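Local coordinates for inositol dehydrogenase (Lactobacillus casei, PDB 4N54), which probably oxidises scyllo-inositol, using NAD as cofactor, as a Rossmann-fold sugar alcohol dehydrogenase of the GFO/IDH/MocA family, at residues L188-S193 against K333-L338; K210-G215 against N345-V350. One frame throughout, in Å; residues are numbered along the deposited sequence.

Contact 1: L188-S193 against K333-L338; sequences LFLDMS and KAALAL. With 2H3 ((1r,2r,3r,4r,5r,6r)-cyclohexane-1,2,3,4,5,6-hexol), chain F.
Phe189 and Leu190 of the short helix 188-191 pack against Ala335 and Leu338 of helix 325-344 in a buried, apolar helix-to-helix contact against strand 208-216, at the wall of the inositol pocket. The backbones come nearest at Leu190 and Ala335, whose CA atoms lie 5.3 Å apart, a spacing allowed by the small alanine. Ala335 CB is met by Leu190 CD2 at 3.6 Å and also rests on the backbone oxygen of Phe189. Beside it, Leu338 CB sits over one face of the Phe189 ring, 4.2 Å from the centroid and 24° off the ring normal, which makes a CH-pi contact displaced toward the rim. Phe189 CG lies anti to its carbonyl carbon (chi1 -62°), which brings the ring to Leu338, and chi2 of -65° turns its face to CB. Strand 208-216 packs on the same residues, Ala213 on Phe189 and Val211 on Leu338.

Asp191 points the opposite way, into the substrate pocket. Its OD1 accepts from O1 of the bound scyllo-inositol at 2.7 Å, and its OD2 accepts from O6 at 2.7 Å. Salt bridges from Lys108 to OD1 and Arg250 to OD2 give each carboxylate oxygen a second partner. The chemistry thus divides by helix face: apolar packing joins the Phe189 and Leu190 side to helix 325-344, while directional, charge-supported bonds from Asp191 hold two inositol hydroxyls.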
loop_
_atom_site.group_PDB
_atom_site.type_symbol
_atom_site.label_atom_id
_atom_site.label_comp_id
_atom_site.label_asym_id
_atom_site.label_seq_id
_atom_site.Cartn_x
_atom_site.Cartn_y
_atom_site.Cartn_z
ATOM N N LEU A 188 -11.824 15.141 25.476
ATOM C CA LEU A 188 -11.521 14.409 24.255
ATOM C C LEU A 188 -12.742 14.113 23.398
ATOM O O LEU A 188 -12.699 14.216 22.179
ATOM C CB LEU A 188 -10.818 13.104 24.601
ATOM C CG LEU A 188 -10.283 12.200 23.497
ATOM C CD1 LEU A 188 -9.258 12.910 22.676
ATOM C CD2 LEU A 188 -9.716 10.962 24.090
ATOM N N PHE A 189 -13.833 13.761 24.059
ATOM C CA PHE A 189 -15.019 13.311 23.385
ATOM C C PHE A 189 -15.798 14.429 22.716
ATOM O O PHE A 189 -16.279 14.266 21.614
ATOM C CB PHE A 189 -15.871 12.507 24.348
ATOM C CG PHE A 189 -15.191 11.285 24.842
ATOM C CD1 PHE A 189 -14.875 10.274 23.988
ATOM C CD2 PHE A 189 -14.851 11.146 26.151
ATOM C CE1 PHE A 189 -14.255 9.166 24.438
ATOM C CE2 PHE A 189 -14.231 10.033 26.591
ATOM C CZ PHE A 189 -13.939 9.047 25.741
ATOM N N LEU A 190 -15.885 15.568 23.378
ATOM C CA LEU A 190 -16.553 16.734 22.840
ATOM C C LEU A 190 -15.695 17.470 21.826
ATOM O O LEU A 190 -16.208 18.155 20.971
ATOM C CB LEU A 190 -16.896 17.707 23.958
ATOM C CG LEU A 190 -18.204 17.599 24.729
ATOM C CD1 LEU A 190 -19.355 17.847 23.820
ATOM C CD2 LEU A 190 -18.320 16.271 25.405
ATOM N N ASP A 191 -14.384 17.342 21.951
ATOM C CA ASP A 191 -13.467 18.077 21.101
ATOM C C ASP A 191 -13.095 17.300 19.844
ATOM O O ASP A 191 -12.990 17.873 18.788
ATOM C CB ASP A 191 -12.203 18.455 21.864
ATOM C CG ASP A 191 -11.345 19.436 21.112
ATOM O OD1 ASP A 191 -11.889 20.420 20.601
ATOM O OD2 ASP A 191 -10.128 19.214 21.020
ATOM N N MET A 192 -12.891 16.003 19.987
ATOM C CA MET A 192 -12.442 15.155 18.900
ATOM C C MET A 192 -13.526 14.218 18.400
ATOM O O MET A 192 -13.883 14.250 17.236
ATOM C CB MET A 192 -11.243 14.315 19.331
ATOM C CG MET A 192 -10.011 15.103 19.575
ATOM S SD MET A 192 -9.402 15.922 18.121
ATOM C CE MET A 192 -8.701 14.547 17.275
ATOM N N SER A 193 -14.023 13.382 19.299
ATOM C CA SER A 193 -14.951 12.316 18.973
ATOM C C SER A 193 -16.233 12.830 18.336
ATOM O O SER A 193 -16.962 12.075 17.720
ATOM C CB SER A 193 -15.270 11.483 20.210
ATOM O OG SER A 193 -14.236 10.608 20.559
ATOM N N LYS A 333 -24.912 15.800 22.349
ATOM C CA LYS A 333 -25.652 14.840 23.147
ATOM C C LYS A 333 -24.972 13.478 23.253
ATOM O O LYS A 333 -24.969 12.869 24.308
ATOM C CB LYS A 333 -27.059 14.689 22.592
ATOM C CG LYS A 333 -28.118 14.483 23.625
ATOM C CD LYS A 333 -29.492 14.612 23.019
ATOM C CE LYS A 333 -30.322 13.386 23.296
ATOM N NZ LYS A 333 -31.733 13.552 22.860
ATOM N N ALA A 334 -24.393 13.000 22.166
ATOM C CA ALA A 334 -23.731 11.714 22.196
ATOM C C ALA A 334 -22.351 11.800 22.832
ATOM O O ALA A 334 -21.886 10.857 23.435
ATOM C CB ALA A 334 -23.635 11.143 20.832
ATOM N N ALA A 335 -21.706 12.938 22.674
ATOM C CA ALA A 335 -20.383 13.133 23.228
ATOM C C ALA A 335 -20.431 13.198 24.748
ATOM O O ALA A 335 -19.607 12.611 25.415
ATOM C CB ALA A 335 -19.751 14.357 22.657
ATOM N N LEU A 336 -21.423 13.899 25.276
ATOM C CA LEU A 336 -21.655 13.956 26.713
ATOM C C LEU A 336 -21.884 12.579 27.284
ATOM O O LEU A 336 -21.420 12.273 28.365
ATOM C CB LEU A 336 -22.843 14.858 27.035
ATOM C CG LEU A 336 -22.633 16.357 26.903
ATOM C CD1 LEU A 336 -23.923 17.095 26.999
ATOM C CD2 LEU A 336 -21.706 16.846 27.962
ATOM N N ALA A 337 -22.601 11.745 26.547
ATOM C CA ALA A 337 -22.863 10.395 26.981
ATOM C C ALA A 337 -21.586 9.597 27.060
ATOM O O ALA A 337 -21.423 8.781 27.946
ATOM C CB ALA A 337 -23.822 9.733 26.059
ATOM N N LEU A 338 -20.693 9.833 26.109
ATOM C CA LEU A 338 -19.399 9.183 26.088
ATOM C C LEU A 338 -18.601 9.619 27.307
ATOM O O LEU A 338 -17.967 8.823 27.953
ATOM C CB LEU A 338 -18.641 9.544 24.818
ATOM C CG LEU A 338 -19.063 8.890 23.510
ATOM C CD1 LEU A 338 -18.484 9.649 22.372
ATOM C CD2 LEU A 338 -18.605 7.492 23.462
HETATM O O3 2H3 F . -9.891 18.370 14.346
HETATM C C3 2H3 F . -9.577 18.467 15.683
HETATM C C4 2H3 F . -8.121 18.790 15.870
HETATM O O4 2H3 F . -7.357 17.727 15.454
HETATM C C5 2H3 F . -7.794 18.959 17.326
HETATM O O5 2H3 F . -6.471 19.242 17.503
HETATM C C6 2H3 F . -8.633 20.038 17.924
HETATM O O6 2H3 F . -8.335 20.199 19.242
HETATM C C1 2H3 F . -10.085 19.731 17.829
HETATM O O1 2H3 F . -10.768 20.849 18.226
HETATM C C2 2H3 F . -10.515 19.465 16.277
HETATM O O2 2H3 F . -11.794 18.993 16.186
#

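Contact 2: K210-G215 against N345-V350; sequences KVWAIG and NDIVQV
Strand 208-216 and the tail 345-350 run antiparallel, their end-to-end directions 151° apart, and pair over a short register. Val211 and Val348 form the hydrogen-bonded pair: Val211 N donates to Val348 O at 2.9 Å and Val348 N to Val211 O at 2.8 Å, both nearly straight. Lys210 and Gln349 follow as a non-hydrogen-bonded pair, with CA atoms 4.3 Å apart. Val211 O also receives a CA-H...O contact from Ile347 CA at 3.3 Å.

Toward Asn345 the ladder gives way to a side-chain bond. Trp212 NE1 donates to Asn345 OD1 at 2.9 Å with an N-H...O angle of 144°; the oxygen lies at the indole edge in the ring plane, the donor lies in the carbonyl plane, and ring and amide are 11° from coplanar. Trp212 CG stands anti to the backbone N, which places the indole beside the carbonyl carbon and sends NE1 obliquely forward to Asn345. The asparagine has positive phi and is the C-prime residue of the Schellman motif ending helix 325-344, with Asp346 N bonded to Ala341 O and Asn345 N to Phe342 O. The chain thereby turns from helix into strand 348-349, the outermost strand of the mixed sheet within this chain, whose next strand beyond 208-216 is 231-238.

Val211 and Val348 share the sheet face covered by helix 325-344, touching Ala337 and Ala341 respectively. On the other face, Ile347 CG1 packs on Trp212 CB at 4.0 Å, and Ile347 CG2 approaches the aliphatic stem of Lys210 at CD. A second subunit covers this region: its Trp212 packs on Trp212, and its Lys210 NZ bonds to Asn345 O, an exchange made reciprocally.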
loop_
_atom_site.group_PDB
_atom_site.type_symbol
_atom_site.label_atom_id
_atom_site.label_comp_id
_atom_site.label_asym_id
_atom_site.label_seq_id
_atom_site.Cartn_x
_atom_site.Cartn_y
_atom_site.Cartn_z
ATOM N N LYS A 210 -27.010 3.759 22.827
ATOM C CA LYS A 210 -26.193 3.653 24.023
ATOM C C LYS A 210 -24.710 3.441 23.762
ATOM O O LYS A 210 -24.320 2.901 22.739
ATOM C CB LYS A 210 -26.732 2.610 24.990
ATOM C CG LYS A 210 -26.756 1.197 24.517
ATOM C CD LYS A 210 -27.656 0.369 25.424
ATOM C CE LYS A 210 -27.172 -1.034 25.579
ATOM N NZ LYS A 210 -27.900 -1.760 26.646
ATOM N N VAL A 211 -23.899 3.891 24.709
ATOM C CA VAL A 211 -22.451 3.887 24.575
ATOM C C VAL A 211 -21.756 3.366 25.830
ATOM O O VAL A 211 -22.312 3.406 26.916
ATOM C CB VAL A 211 -21.897 5.294 24.227
ATOM C CG1 VAL A 211 -22.609 5.878 23.049
ATOM C CG2 VAL A 211 -22.017 6.234 25.394
ATOM N N TRP A 212 -20.556 2.838 25.646
ATOM C CA TRP A 212 -19.605 2.629 26.734
ATOM C C TRP A 212 -18.254 3.165 26.266
ATOM O O TRP A 212 -17.855 2.913 25.149
ATOM C CB TRP A 212 -19.485 1.159 27.107
ATOM C CG TRP A 212 -18.521 0.884 28.219
ATOM C CD1 TRP A 212 -18.258 1.685 29.286
ATOM C CD2 TRP A 212 -17.682 -0.257 28.370
ATOM N NE1 TRP A 212 -17.317 1.119 30.086
ATOM C CE2 TRP A 212 -16.946 -0.077 29.547
ATOM C CE3 TRP A 212 -17.477 -1.406 27.626
ATOM C CZ2 TRP A 212 -16.031 -1.003 29.989
ATOM C CZ3 TRP A 212 -16.574 -2.318 28.068
ATOM C CH2 TRP A 212 -15.862 -2.118 29.236
ATOM N N ALA A 213 -17.576 3.917 27.121
ATOM C CA ALA A 213 -16.289 4.492 26.790
ATOM C C ALA A 213 -15.270 4.235 27.890
ATOM O O ALA A 213 -15.586 4.331 29.060
ATOM C CB ALA A 213 -16.420 5.947 26.539
ATOM N N ILE A 214 -14.063 3.863 27.497
ATOM C CA ILE A 214 -12.956 3.710 28.425
ATOM C C ILE A 214 -11.796 4.573 27.967
ATOM O O ILE A 214 -11.882 5.205 26.942
ATOM C CB ILE A 214 -12.537 2.256 28.609
ATOM C CG1 ILE A 214 -12.065 1.642 27.298
ATOM C CG2 ILE A 214 -13.673 1.446 29.182
ATOM C CD1 ILE A 214 -11.738 0.205 27.396
ATOM N N GLY A 215 -10.721 4.604 28.734
ATOM C CA GLY A 215 -9.661 5.569 28.511
ATOM C C GLY A 215 -8.414 5.305 29.325
ATOM O O GLY A 215 -8.444 4.541 30.275
ATOM N N ASN A 345 -17.406 4.653 33.966
ATOM C CA ASN A 345 -16.989 3.354 33.459
ATOM C C ASN A 345 -18.128 2.346 33.431
ATOM O O ASN A 345 -18.068 1.298 34.055
ATOM C CB ASN A 345 -15.788 2.812 34.207
ATOM C CG ASN A 345 -15.159 1.635 33.517
ATOM O OD1 ASN A 345 -15.553 1.261 32.426
ATOM N ND2 ASN A 345 -14.157 1.059 34.144
ATOM N N ASP A 346 -19.164 2.688 32.684
ATOM C CA ASP A 346 -20.344 1.856 32.560
ATOM C C ASP A 346 -21.126 2.349 31.365
ATOM O O ASP A 346 -20.830 3.403 30.831
ATOM C CB ASP A 346 -21.195 1.953 33.820
ATOM C CG ASP A 346 -22.277 0.876 33.899
ATOM O OD1 ASP A 346 -22.091 -0.239 33.393
ATOM O OD2 ASP A 346 -23.326 1.165 34.483
ATOM N N ILE A 347 -22.118 1.581 30.952
ATOM C CA ILE A 347 -22.930 1.933 29.805
ATOM C C ILE A 347 -23.819 3.145 30.077
ATOM O O ILE A 347 -24.371 3.275 31.148
ATOM C CB ILE A 347 -23.751 0.706 29.354
ATOM C CG1 ILE A 347 -22.834 -0.305 28.671
ATOM C CG2 ILE A 347 -24.880 1.114 28.460
ATOM C CD1 ILE A 347 -23.354 -1.667 28.568
ATOM N N VAL A 348 -23.924 4.044 29.110
ATOM C CA VAL A 348 -24.832 5.179 29.197
ATOM C C VAL A 348 -25.805 5.266 27.999
ATOM O O VAL A 348 -25.450 4.939 26.883
ATOM C CB VAL A 348 -24.048 6.487 29.363
ATOM C CG1 VAL A 348 -24.946 7.699 29.290
ATOM C CG2 VAL A 348 -23.297 6.466 30.660
ATOM N N GLN A 349 -27.040 5.675 28.264
ATOM C CA GLN A 349 -28.041 5.916 27.235
ATOM C C GLN A 349 -27.990 7.348 26.782
ATOM O O GLN A 349 -27.929 8.244 27.600
ATOM C CB GLN A 349 -29.433 5.656 27.781
ATOM C CG GLN A 349 -29.659 4.280 28.282
ATOM C CD GLN A 349 -30.405 3.430 27.295
ATOM O OE1 GLN A 349 -30.901 3.918 26.282
ATOM N NE2 GLN A 349 -30.493 2.140 27.582
ATOM N N VAL A 350 -28.037 7.571 25.478
ATOM C CA VAL A 350 -27.995 8.923 24.969
ATOM C C VAL A 350 -29.275 9.697 25.274
ATOM O O VAL A 350 -29.229 10.891 25.524
ATOM C CB VAL A 350 -27.693 8.961 23.469
ATOM C CG1 VAL A 350 -27.467 10.375 23.005
ATOM C CG2 VAL A 350 -26.494 8.109 23.161
#

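In the fold
Helix 325-344 ties the two contacts together: residues 333-338 carry one side of contact 1, and its Schellman end leads straight into residues 345-350 of contact 2. Their centres are about 11 Å apart and they touch, with Ala337 O 3.7 Å from Val211 CG2 and Leu338 O 3.6 Å from Ala213 CB; helix 325-344 thus packs on both helix 188-191 and the sheet, and Phe189 also reaches Ala213 directly. Contact 1 is buried, its centre about 12 Å from the chain centre, and joins its helices through side-chain packing beside the substrate. Contact 2, its centre about 22 Å from the chain centre and partly buried, relies on backbone pairing and an indole-amide bond, and meets another subunit instead of a ligand.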